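PDB 1NPY: hypothetical shikimate 5-dehydrogenase-like protein HI0607, which catalyses, in vitro and with low activity, the NADP(+)-dependent oxidation of shikimate to 3-dehydroshikimate, although shikimate may not be its biological substrate. Local coordinates for residues Ser184-Lys188 against Val213-Val217; Gly20-Asn25 against Ile36-Phe40; Ile49-Arg53 against Asn92-Leu97; Gln7-Ser13 against Ile57-Ser63. All coordinates share one frame; numbering follows the deposited sequence.

Contact 1: Ser184-Lys188 against Val213-Val217; sequences SIGMK and VAMPV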
loop_
_atom_site.group_PDB
_atom_site.type_symbol
_atom_site.label_atom_id
_atom_site.label_comp_id
_atom_site.label_asym_id
_atom_site.label_seq_id
_atom_site.Cartn_x
_atom_site.Cartn_y
_atom_site.Cartn_z
ATOM N N SER A 184 4.271 12.879 2.805
ATOM C CA SER A 184 5.614 12.828 2.239
ATOM C C SER A 184 6.764 13.203 3.186
ATOM O O SER A 184 7.920 13.248 2.756
ATOM C CB SER A 184 5.665 13.731 1.008
ATOM O OG SER A 184 5.314 15.033 1.435
ATOM N N ILE A 185 6.472 13.532 4.438
ATOM C CA ILE A 185 7.517 13.862 5.404
ATOM C C ILE A 185 8.427 12.641 5.552
ATOM O O ILE A 185 7.929 11.541 5.770
ATOM C CB ILE A 185 6.927 14.308 6.766
ATOM C CG1 ILE A 185 6.236 15.674 6.685
ATOM C CG2 ILE A 185 8.035 14.383 7.795
ATOM C CD1 ILE A 185 5.354 15.994 7.858
ATOM N N GLY A 186 9.742 12.853 5.524
ATOM C CA GLY A 186 10.738 11.793 5.572
ATOM C C GLY A 186 11.139 11.155 4.253
ATOM O O GLY A 186 12.124 10.418 4.209
ATOM N N MET A 187 10.451 11.457 3.157
ATOM C CA MET A 187 10.744 10.824 1.875
ATOM C C MET A 187 12.071 11.310 1.298
ATOM O O MET A 187 12.297 12.520 1.205
ATOM C CB MET A 187 9.635 11.122 0.859
ATOM C CG MET A 187 8.342 10.404 1.084
ATOM S SD MET A 187 7.163 10.796 -0.246
ATOM C CE MET A 187 7.822 9.785 -1.589
ATOM N N LYS A 188 12.929 10.363 0.936
ATOM C CA LYS A 188 14.199 10.653 0.282
ATOM C C LYS A 188 13.981 11.562 -0.909
ATOM O O LYS A 188 13.095 11.297 -1.719
ATOM C CB LYS A 188 14.868 9.371 -0.197
ATOM C CG LYS A 188 16.124 9.564 -1.020
ATOM C CD LYS A 188 17.009 8.326 -0.967
ATOM C CE LYS A 188 17.177 7.662 -2.325
ATOM N NZ LYS A 188 18.546 7.911 -2.869
ATOM N N VAL A 213 6.069 5.826 4.589
ATOM C CA VAL A 213 7.226 6.143 3.753
ATOM C C VAL A 213 8.184 4.954 3.748
ATOM O O VAL A 213 8.499 4.401 4.801
ATOM C CB VAL A 213 7.995 7.372 4.278
ATOM C CG1 VAL A 213 9.293 7.515 3.522
ATOM C CG2 VAL A 213 7.135 8.606 4.149
ATOM N N ALA A 214 8.604 4.547 2.556
ATOM C CA ALA A 214 9.406 3.339 2.380
ATOM C C ALA A 214 10.875 3.597 2.070
ATOM O O ALA A 214 11.688 2.717 2.330
ATOM C CB ALA A 214 8.787 2.466 1.310
ATOM N N MET A 215 11.216 4.788 1.577
ATOM C CA MET A 215 12.596 5.135 1.246
ATOM C C MET A 215 12.874 6.517 1.831
ATOM O O MET A 215 12.256 7.505 1.413
ATOM C CB MET A 215 12.787 5.159 -0.271
ATOM C CG MET A 215 14.175 5.582 -0.727
ATOM S SD MET A 215 15.495 4.436 -0.251
ATOM C CE MET A 215 15.443 3.377 -1.700
ATOM N N PRO A 216 13.767 6.599 2.810
ATOM C CA PRO A 216 14.468 5.464 3.423
ATOM C C PRO A 216 13.552 4.746 4.405
ATOM O O PRO A 216 12.557 5.342 4.796
ATOM C CB PRO A 216 15.570 6.164 4.226
ATOM C CG PRO A 216 14.888 7.432 4.693
ATOM C CD PRO A 216 14.092 7.869 3.484
ATOM N N VAL A 217 13.917 3.556 4.873
ATOM C CA VAL A 217 13.205 2.948 5.992
ATOM C C VAL A 217 13.365 3.838 7.229
ATOM O O VAL A 217 12.403 4.095 7.969
ATOM C CB VAL A 217 13.785 1.541 6.258
ATOM C CG1 VAL A 217 13.176 0.918 7.517
ATOM C CG2 VAL A 217 13.544 0.678 5.031
#
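Two loops meet here through one nearly linear backbone bond, K188 N to M215 O at 3.0 Å, with an N-H...O angle of 178°. Just before it, S184-M187 forms a type II beta turn closed by M187 N to S184 O at 3.1 Å. G186 supplies the turn's positive phi, 87°. On the other loop a cis peptide joins M215 to P216 and sets P216 CD 3.3 Å from G186 O. V213 points both methyls at the turn: CG2 lies 3.4 Å from I185 O and 3.8 Å from M187 CG, the two side chains crossing at a slant. K188 and M215 run side by side in the same direction, K188 CB being 3.9 Å from M215 CG, while the lysine chain bends away farther out. The loops follow strands 178-181 and 208-211, neighbours in the parallel, Rossmann-type sheet, and S184 is assigned to the NADP(+) site by similarity. One straight backbone bond thus sets the spacing between a turn at the probable cofactor site and the following loop, and the apolar parts of V213, K188, M215 and P216 fill in around it.

Contact 2: Gly20-Asn25 against Ile36-Phe40; sequences GTTFHN and IYKAF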
loop_
_atom_site.group_PDB
_atom_site.type_symbol
_atom_site.label_atom_id
_atom_site.label_comp_id
_atom_site.label_asym_id
_atom_site.label_seq_id
_atom_site.Cartn_x
_atom_site.Cartn_y
_atom_site.Cartn_z
ATOM N N GLY A 20 8.495 -3.969 -9.394
ATOM C CA GLY A 20 7.697 -5.171 -9.600
ATOM C C GLY A 20 8.279 -6.105 -10.642
ATOM O O GLY A 20 8.263 -7.340 -10.485
ATOM N N THR A 21 8.795 -5.568 -11.742
ATOM C CA THR A 21 9.437 -6.382 -12.773
ATOM C C THR A 21 10.603 -7.176 -12.170
ATOM O O THR A 21 10.749 -8.376 -12.424
ATOM C CB THR A 21 9.895 -5.523 -13.961
ATOM O OG1 THR A 21 8.766 -4.828 -14.500
ATOM C CG2 THR A 21 10.435 -6.345 -15.109
ATOM N N THR A 22 11.392 -6.551 -11.306
ATOM C CA THR A 22 12.496 -7.276 -10.673
ATOM C C THR A 22 12.030 -8.368 -9.707
ATOM O O THR A 22 12.411 -9.537 -9.798
ATOM C CB THR A 22 13.405 -6.252 -9.973
ATOM O OG1 THR A 22 13.915 -5.342 -10.955
ATOM C CG2 THR A 22 14.645 -6.917 -9.411
ATOM N N PHE A 23 11.104 -7.968 -8.847
ATOM C CA PHE A 23 10.583 -8.769 -7.732
ATOM C C PHE A 23 9.786 -9.952 -8.242
ATOM O O PHE A 23 10.033 -11.087 -7.836
ATOM C CB PHE A 23 9.685 -7.863 -6.885
ATOM C CG PHE A 23 9.115 -8.479 -5.649
ATOM C CD1 PHE A 23 9.857 -8.521 -4.481
ATOM C CD2 PHE A 23 7.816 -8.957 -5.608
ATOM C CE1 PHE A 23 9.312 -9.066 -3.307
ATOM C CE2 PHE A 23 7.275 -9.465 -4.437
ATOM C CZ PHE A 23 8.049 -9.561 -3.292
ATOM N N HIS A 24 8.801 -9.703 -9.105
ATOM C CA HIS A 24 7.968 -10.822 -9.555
ATOM C C HIS A 24 8.733 -11.854 -10.403
ATOM O O HIS A 24 8.584 -13.077 -10.251
ATOM C CB HIS A 24 6.734 -10.306 -10.309
ATOM C CG HIS A 24 5.697 -9.669 -9.441
ATOM N ND1 HIS A 24 5.694 -8.322 -9.140
ATOM C CD2 HIS A 24 4.562 -10.173 -8.905
ATOM C CE1 HIS A 24 4.650 -8.049 -8.374
ATOM N NE2 HIS A 24 3.937 -9.155 -8.233
ATOM N N ASN A 25 9.575 -11.385 -11.317
ATOM C CA ASN A 25 10.350 -12.280 -12.153
ATOM C C ASN A 25 11.328 -13.141 -11.352
ATOM O O ASN A 25 11.466 -14.339 -11.612
ATOM C CB ASN A 25 11.071 -11.552 -13.295
ATOM C CG ASN A 25 10.119 -11.096 -14.405
ATOM O OD1 ASN A 25 10.085 -9.904 -14.745
ATOM N ND2 ASN A 25 9.336 -12.013 -14.952
ATOM N N ILE A 36 5.959 -14.450 -16.746
ATOM C CA ILE A 36 6.835 -13.281 -16.832
ATOM C C ILE A 36 6.077 -12.027 -16.432
ATOM O O ILE A 36 4.840 -11.965 -16.507
ATOM C CB ILE A 36 7.413 -13.080 -18.236
ATOM C CG1 ILE A 36 6.304 -12.987 -19.284
ATOM C CG2 ILE A 36 8.414 -14.159 -18.541
ATOM C CD1 ILE A 36 6.740 -12.440 -20.652
ATOM N N TYR A 37 6.807 -11.029 -15.939
ATOM C CA TYR A 37 6.215 -9.779 -15.510
ATOM C C TYR A 37 6.891 -8.612 -16.244
ATOM O O TYR A 37 8.113 -8.623 -16.418
ATOM C CB TYR A 37 6.461 -9.552 -14.019
ATOM C CG TYR A 37 5.606 -8.484 -13.361
ATOM C CD1 TYR A 37 4.463 -8.835 -12.639
ATOM C CD2 TYR A 37 5.922 -7.126 -13.432
ATOM C CE1 TYR A 37 3.679 -7.899 -12.003
ATOM C CE2 TYR A 37 5.154 -6.178 -12.772
ATOM C CZ TYR A 37 4.044 -6.570 -12.034
ATOM O OH TYR A 37 3.251 -5.685 -11.346
ATOM N N LYS A 38 6.101 -7.643 -16.684
ATOM C CA LYS A 38 6.673 -6.390 -17.183
ATOM C C LYS A 38 5.800 -5.188 -16.864
ATOM O O LYS A 38 4.572 -5.263 -16.919
ATOM C CB LYS A 38 6.881 -6.464 -18.696
ATOM C CG LYS A 38 7.863 -5.419 -19.197
ATOM C CD LYS A 38 7.961 -5.419 -20.713
ATOM C CE LYS A 38 7.151 -4.281 -21.314
ATOM N NZ LYS A 38 7.721 -2.925 -21.009
ATOM N N ALA A 39 6.433 -4.067 -16.519
ATOM C CA ALA A 39 5.744 -2.794 -16.397
ATOM C C ALA A 39 5.492 -2.156 -17.761
ATOM O O ALA A 39 6.345 -2.141 -18.658
ATOM C CB ALA A 39 6.569 -1.853 -15.525
ATOM N N PHE A 40 4.306 -1.572 -17.865
ATOM C CA PHE A 40 3.876 -0.858 -19.059
ATOM C C PHE A 40 3.349 0.513 -18.671
ATOM O O PHE A 40 3.111 0.819 -17.503
ATOM C CB PHE A 40 2.768 -1.619 -19.790
ATOM C CG PHE A 40 3.165 -2.929 -20.418
ATOM C CD1 PHE A 40 3.319 -3.052 -21.788
ATOM C CD2 PHE A 40 3.235 -4.086 -19.665
ATOM C CE1 PHE A 40 3.612 -4.268 -22.374
ATOM C CE2 PHE A 40 3.518 -5.306 -20.250
ATOM C CZ PHE A 40 3.702 -5.407 -21.616
#
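The beta-alpha-beta unit formed by strand 7-12, helix 19-31 and strand 35-40, in the substrate-binding domain, packs its helix on its last strand through H24 and Y37. Over these short segments helix and strand run antiparallel, at 171°, with axes 7.1 Å apart. The imidazole and phenol rings make an offset stack, their centroids 4.2 Å apart and their planes only 7° from parallel. Y37 CE1 lies over the centre of the imidazole, whereas H24 ND1 falls nearer the rim of the phenol ring. The tyrosine reaches the helix because its CG is turned anti to the backbone N (chi1 -165°), carrying the ring off the strand. F23 CD2 lies near the rim of the opposite face of the imidazole, and Y37 also touches C9 and S11 of the adjoining strand 7-12. G20, a bare glycine, is tucked close beside the phenol ring, its O lying over the same face as H24.

Next to G20, T21 reaches the strand with both branches: CG2 is 3.5 Å from Y37 O, and OG1 takes a weak, bent bond from A39 N at 3.2 Å. N25 brings its amide end up to the backbone of I36 and Y37. The imidazole's rotation is steadied from within the helix: H24 ND1 donates a somewhat bent bond to G20 O at 3.1 Å, an acceptor lying in the ring plane and already bonded to H24 N at 2.8 Å.

Contact 3: Ile49-Arg53 against Asn92-Leu97; sequences IKGVR and NDNGFL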
loop_
_atom_site.group_PDB
_atom_site.type_symbol
_atom_site.label_atom_id
_atom_site.label_comp_id
_atom_site.label_asym_id
_atom_site.label_seq_id
_atom_site.Cartn_x
_atom_site.Cartn_y
_atom_site.Cartn_z
ATOM N N ILE A 49 -7.046 -1.597 -20.551
ATOM C CA ILE A 49 -7.760 -2.580 -19.737
ATOM C C ILE A 49 -8.490 -3.542 -20.658
ATOM O O ILE A 49 -8.422 -4.763 -20.472
ATOM C CB ILE A 49 -8.736 -1.923 -18.734
ATOM C CG1 ILE A 49 -7.995 -1.009 -17.746
ATOM C CG2 ILE A 49 -9.538 -2.988 -17.969
ATOM C CD1 ILE A 49 -6.852 -1.638 -16.963
ATOM N N LYS A 50 -9.157 -3.015 -21.680
ATOM C CA LYS A 50 -9.771 -3.908 -22.659
ATOM C C LYS A 50 -8.746 -4.811 -23.353
ATOM O O LYS A 50 -9.097 -5.919 -23.730
ATOM C CB LYS A 50 -10.614 -3.145 -23.681
ATOM C CG LYS A 50 -11.877 -2.519 -23.079
ATOM C CD LYS A 50 -12.590 -1.597 -24.050
ATOM C CE LYS A 50 -13.909 -1.148 -23.416
ATOM N NZ LYS A 50 -14.664 -0.253 -24.352
ATOM N N GLY A 51 -7.514 -4.342 -23.517
ATOM C CA GLY A 51 -6.385 -5.111 -24.015
ATOM C C GLY A 51 -5.947 -6.254 -23.120
ATOM O O GLY A 51 -5.671 -7.348 -23.630
ATOM N N VAL A 52 -5.886 -5.994 -21.818
ATOM C CA VAL A 52 -5.521 -6.989 -20.815
ATOM C C VAL A 52 -6.497 -8.141 -20.971
ATOM O O VAL A 52 -6.112 -9.299 -21.067
ATOM C CB VAL A 52 -5.614 -6.399 -19.379
ATOM C CG1 VAL A 52 -5.681 -7.466 -18.268
ATOM C CG2 VAL A 52 -4.487 -5.429 -19.138
ATOM N N ARG A 53 -7.792 -7.853 -21.049
ATOM C CA ARG A 53 -8.770 -8.923 -21.256
ATOM C C ARG A 53 -8.624 -9.654 -22.592
ATOM O O ARG A 53 -8.587 -10.883 -22.623
ATOM C CB ARG A 53 -10.203 -8.387 -21.072
ATOM C CG ARG A 53 -11.261 -9.460 -21.319
ATOM C CD ARG A 53 -12.649 -8.925 -21.349
ATOM N NE ARG A 53 -13.043 -8.306 -20.083
ATOM C CZ ARG A 53 -13.197 -7.008 -19.874
ATOM N NH1 ARG A 53 -12.955 -6.124 -20.825
ATOM N NH2 ARG A 53 -13.595 -6.553 -18.687
ATOM N N ASN A 92 -7.358 -11.414 -14.134
ATOM C CA ASN A 92 -8.154 -11.910 -15.244
ATOM C C ASN A 92 -8.462 -13.392 -15.140
ATOM O O ASN A 92 -7.588 -14.230 -15.317
ATOM C CB ASN A 92 -7.404 -11.610 -16.534
ATOM C CG ASN A 92 -8.165 -12.028 -17.779
ATOM O OD1 ASN A 92 -9.325 -12.468 -17.713
ATOM N ND2 ASN A 92 -7.546 -11.764 -18.932
ATOM N N ASP A 93 -9.701 -13.704 -14.777
ATOM C CA ASP A 93 -10.204 -15.067 -14.680
ATOM C C ASP A 93 -11.015 -15.398 -15.951
ATOM O O ASP A 93 -12.199 -15.083 -16.026
ATOM C CB ASP A 93 -11.039 -15.169 -13.383
ATOM C CG ASP A 93 -10.209 -14.923 -12.108
ATOM O OD1 ASP A 93 -9.229 -15.678 -11.892
ATOM O OD2 ASP A 93 -10.402 -13.974 -11.298
ATOM N N ASN A 94 -10.378 -15.975 -16.967
ATOM C CA ASN A 94 -11.007 -16.299 -18.251
ATOM C C ASN A 94 -11.828 -15.196 -18.894
ATOM O O ASN A 94 -12.929 -15.399 -19.423
ATOM C CB ASN A 94 -11.903 -17.528 -18.148
ATOM C CG ASN A 94 -11.190 -18.696 -17.535
ATOM O OD1 ASN A 94 -10.297 -19.285 -18.146
ATOM N ND2 ASN A 94 -11.556 -19.014 -16.301
ATOM N N GLY A 95 -11.273 -13.992 -18.845
ATOM C CA GLY A 95 -11.915 -12.824 -19.407
ATOM C C GLY A 95 -12.721 -11.995 -18.425
ATOM O O GLY A 95 -13.173 -10.931 -18.830
ATOM N N PHE A 96 -12.887 -12.433 -17.175
ATOM C CA PHE A 96 -13.685 -11.763 -16.159
ATOM C C PHE A 96 -12.682 -11.081 -15.240
ATOM O O PHE A 96 -11.893 -11.759 -14.601
ATOM C CB PHE A 96 -14.539 -12.776 -15.384
ATOM C CG PHE A 96 -15.578 -12.178 -14.498
ATOM C CD1 PHE A 96 -16.786 -11.712 -14.973
ATOM C CD2 PHE A 96 -15.341 -12.106 -13.140
ATOM C CE1 PHE A 96 -17.727 -11.176 -14.102
ATOM C CE2 PHE A 96 -16.272 -11.601 -12.284
ATOM C CZ PHE A 96 -17.480 -11.141 -12.757
ATOM N N LEU A 97 -12.627 -9.750 -15.299
ATOM C CA LEU A 97 -11.637 -8.984 -14.558
ATOM C C LEU A 97 -12.125 -8.611 -13.165
ATOM O O LEU A 97 -12.998 -7.756 -12.996
ATOM C CB LEU A 97 -11.261 -7.704 -15.303
ATOM C CG LEU A 97 -10.775 -7.847 -16.750
ATOM C CD1 LEU A 97 -10.270 -6.567 -17.396
ATOM C CD2 LEU A 97 -9.680 -8.895 -16.832
HETATM O O HOH W 1 -9.016 -13.014 -21.334
#
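R53, on helix 45-55, reaches across to the hairpin of strands 89-93 and 96-100, touching G95 and L97. Its CB lies 4.1 Å from L97 CD1. CG, anti to the backbone N (chi1 178°), passes 3.5 Å from G95 O, and CD closes to 3.3 Å of the same oxygen. A bend at chi3 then turns NE onto it: R53 NE donates to G95 O at 2.9 Å, a bent bond with an N-H...O angle of 140°, though the oxygen lies in the guanidinium plane. Farther out, CZ and NH2 have L97 over one face, its CD1 being 3.6 Å from NH2. That NH2 is also paired with D75 in a salt bridge and bonded to F73 O, so the guanidinium spans hairpin and loop.

G95 belongs to the type I' turn D93-F96, where its positive phi suits a residue without a side chain. N92 braces the turn as an Asx motif, its OD1 accepting from G95 N at 2.7 Å. On the amide's other arm, ND2 is bonded to I57 O and to a water. On the helix turn before R53, I49 CG2 meets L97 CD1 at 3.7 Å. The bonds to D75, F73 and G95 would hold the guanidinium flat over the leucine: the arginine's charge is answered by the carboxylate of D75, which probably stabilises it, while its face rests on L97.

Contact 4: Gln7-Ser13 against Ile57-Ser63; sequences QLCMSLS and IRGCAVS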
loop_
_atom_site.group_PDB
_atom_site.type_symbol
_atom_site.label_atom_id
_atom_site.label_comp_id
_atom_site.label_asym_id
_atom_site.label_seq_id
_atom_site.Cartn_x
_atom_site.Cartn_y
_atom_site.Cartn_z
ATOM N N GLN A 7 2.470 -17.216 -18.948
ATOM C CA GLN A 7 1.485 -16.193 -18.628
ATOM C C GLN A 7 2.177 -14.852 -18.388
ATOM O O GLN A 7 3.198 -14.812 -17.717
ATOM C CB GLN A 7 0.646 -16.621 -17.434
ATOM C CG GLN A 7 -0.167 -17.868 -17.824
ATOM C CD GLN A 7 -0.030 -19.068 -16.894
ATOM O OE1 GLN A 7 -0.880 -19.252 -16.016
ATOM N NE2 GLN A 7 0.987 -19.918 -17.117
ATOM N N LEU A 8 1.610 -13.771 -18.915
ATOM C CA LEU A 8 2.133 -12.427 -18.647
ATOM C C LEU A 8 1.346 -11.758 -17.527
ATOM O O LEU A 8 0.108 -11.709 -17.543
ATOM C CB LEU A 8 2.067 -11.564 -19.899
ATOM C CG LEU A 8 2.482 -10.102 -19.752
ATOM C CD1 LEU A 8 3.922 -9.927 -19.334
ATOM C CD2 LEU A 8 2.203 -9.381 -21.065
ATOM N N CYS A 9 2.070 -11.269 -16.527
ATOM C CA CYS A 9 1.510 -10.378 -15.537
ATOM C C CYS A 9 2.246 -9.049 -15.714
ATOM O O CYS A 9 3.341 -9.011 -16.309
ATOM C CB CYS A 9 1.658 -10.879 -14.106
ATOM S SG CYS A 9 0.602 -12.310 -13.807
ATOM N N MET A 10 1.594 -7.993 -15.267
ATOM C CA MET A 10 2.070 -6.663 -15.645
ATOM C C MET A 10 1.625 -5.559 -14.702
ATOM O O MET A 10 0.903 -5.797 -13.727
ATOM C CB MET A 10 1.545 -6.363 -17.049
ATOM C CG MET A 10 0.038 -6.234 -17.209
ATOM S SD MET A 10 -0.426 -5.759 -18.872
ATOM C CE MET A 10 -0.282 -3.994 -18.698
ATOM N N SER A 11 2.094 -4.343 -14.983
ATOM C CA SER A 11 1.585 -3.181 -14.267
ATOM C C SER A 11 1.347 -2.048 -15.286
ATOM O O SER A 11 1.925 -2.047 -16.374
ATOM C CB SER A 11 2.550 -2.701 -13.197
ATOM O OG SER A 11 3.765 -2.206 -13.722
ATOM N N LEU A 12 0.485 -1.122 -14.892
ATOM C CA LEU A 12 0.211 0.089 -15.661
ATOM C C LEU A 12 0.363 1.281 -14.735
ATOM O O LEU A 12 -0.286 1.332 -13.699
ATOM C CB LEU A 12 -1.214 0.080 -16.220
ATOM C CG LEU A 12 -1.498 -0.786 -17.434
ATOM C CD1 LEU A 12 -2.995 -0.871 -17.613
ATOM C CD2 LEU A 12 -0.846 -0.251 -18.724
ATOM N N SER A 13 1.182 2.261 -15.121
ATOM C CA SER A 13 1.396 3.463 -14.324
ATOM C C SER A 13 1.818 4.579 -15.268
ATOM O O SER A 13 2.369 4.320 -16.337
ATOM C CB SER A 13 2.581 3.384 -13.357
ATOM O OG SER A 13 3.000 2.073 -13.089
ATOM N N ILE A 57 -3.988 -11.560 -20.725
ATOM C CA ILE A 57 -2.981 -11.223 -19.724
ATOM C C ILE A 57 -3.580 -11.575 -18.353
ATOM O O ILE A 57 -4.717 -11.253 -18.072
ATOM C CB ILE A 57 -2.614 -9.724 -19.896
ATOM C CG1 ILE A 57 -1.847 -9.577 -21.218
ATOM C CG2 ILE A 57 -1.930 -9.182 -18.667
ATOM C CD1 ILE A 57 -1.471 -8.178 -21.639
ATOM N N ARG A 58 -2.829 -12.245 -17.486
ATOM C CA ARG A 58 -3.363 -12.802 -16.258
ATOM C C ARG A 58 -3.600 -11.816 -15.132
ATOM O O ARG A 58 -4.587 -11.899 -14.405
ATOM C CB ARG A 58 -2.358 -13.838 -15.765
ATOM C CG ARG A 58 -2.645 -14.455 -14.420
ATOM C CD ARG A 58 -4.013 -15.055 -14.248
ATOM N NE ARG A 58 -4.206 -15.500 -12.877
ATOM C CZ ARG A 58 -5.352 -15.870 -12.338
ATOM N NH1 ARG A 58 -6.474 -15.808 -13.038
ATOM N NH2 ARG A 58 -5.401 -16.257 -11.063
ATOM N N GLY A 59 -2.687 -10.859 -14.995
ATOM C CA GLY A 59 -2.674 -10.038 -13.798
ATOM C C GLY A 59 -2.140 -8.664 -14.153
ATOM O O GLY A 59 -1.251 -8.562 -14.982
ATOM N N CYS A 60 -2.726 -7.616 -13.585
ATOM C CA CYS A 60 -2.224 -6.258 -13.835
ATOM C C CYS A 60 -2.284 -5.377 -12.581
ATOM O O CYS A 60 -3.368 -5.064 -12.070
ATOM C CB CYS A 60 -3.031 -5.635 -14.989
ATOM S SG CYS A 60 -2.470 -3.974 -15.493
ATOM N N ALA A 61 -1.127 -4.907 -12.146
ATOM C CA ALA A 61 -1.061 -3.903 -11.096
ATOM C C ALA A 61 -1.430 -2.558 -11.700
ATOM O O ALA A 61 -1.180 -2.299 -12.877
ATOM C CB ALA A 61 0.293 -3.848 -10.404
ATOM N N VAL A 62 -2.095 -1.740 -10.907
ATOM C CA VAL A 62 -2.551 -0.418 -11.322
ATOM C C VAL A 62 -2.009 0.621 -10.350
ATOM O O VAL A 62 -2.189 0.543 -9.133
ATOM C CB VAL A 62 -4.082 -0.346 -11.435
ATOM C CG1 VAL A 62 -4.533 0.959 -12.064
ATOM C CG2 VAL A 62 -4.605 -1.520 -12.244
ATOM N N SER A 63 -1.307 1.591 -10.920
ATOM C CA SER A 63 -0.766 2.728 -10.183
ATOM C C SER A 63 -1.368 4.044 -10.657
ATOM O O SER A 63 -2.158 4.110 -11.590
ATOM C CB SER A 63 0.753 2.803 -10.327
ATOM O OG SER A 63 1.376 1.746 -9.615
#
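M10 and A61 share the shortest bond between these parallel strands, A61 N to M10 O at 2.7 Å. M10 N donates to G59 O from above the carbonyl plane, a bent bond with an N-H...O angle of 135°. L12 N donates to A61 O at 2.9 Å, and S63 N continues the ladder to L12 O. At the start, where I57 and R58 are not yet strand, R58 N bonds L8 O at 3.0 Å, nearly along the carbonyl direction. G59 N, buried by the pairing, has no partner in the model.

Around this ladder M10, L12, C60 and V62 share one face. C60 SG fits between the first two, 3.8 Å from both M10 CG and L12 CD1. With CG held between backbone N and carbonyl carbon (chi1 65°), M10 turns its sulfur toward I57, ahead of strand 59-62, where SD is 3.7 Å from I57 CG2 and the two side chains cross at about a right angle. On the other face C9, S11 and A61 line up; S11 CB and A61 CB touch, and C9 SG lies near G59. R58 is drawn out of the contact, its guanidinium bonding Y250 O and forming a salt bridge with D93.

These strands lie centrally in the mixed sheet, between 35-40 and 89-93. Helix 45-55 covers M10 and L12 through V52, A48 and I49, helix 235-251 packs on C9 and A61 through Y250 and Q246, and V62 lies close to K67, the inferred catalytic residue.

Contacts 2, 3 and 4 share the mixed sheet of the substrate-binding domain, whereas contact 1 stands apart at the Rossmann-type sheet, about 35 Å from contact 3 between centres. Contact 4 is the buried core, a regular backbone ladder, and touches both neighbours: contact 2 through the pairing of strands 7-12 and 35-40, contact 3 through N92 N to R58 O. Contact 2, only partly buried, is nested within the chain loop that contact 4 closes and adds aromatic stacking at the sheet's outer strand. Contact 3, also largely buried, relies on arginine and leucine. Contact 1 is likewise partly buried, but loop against loop, with one cross-bond.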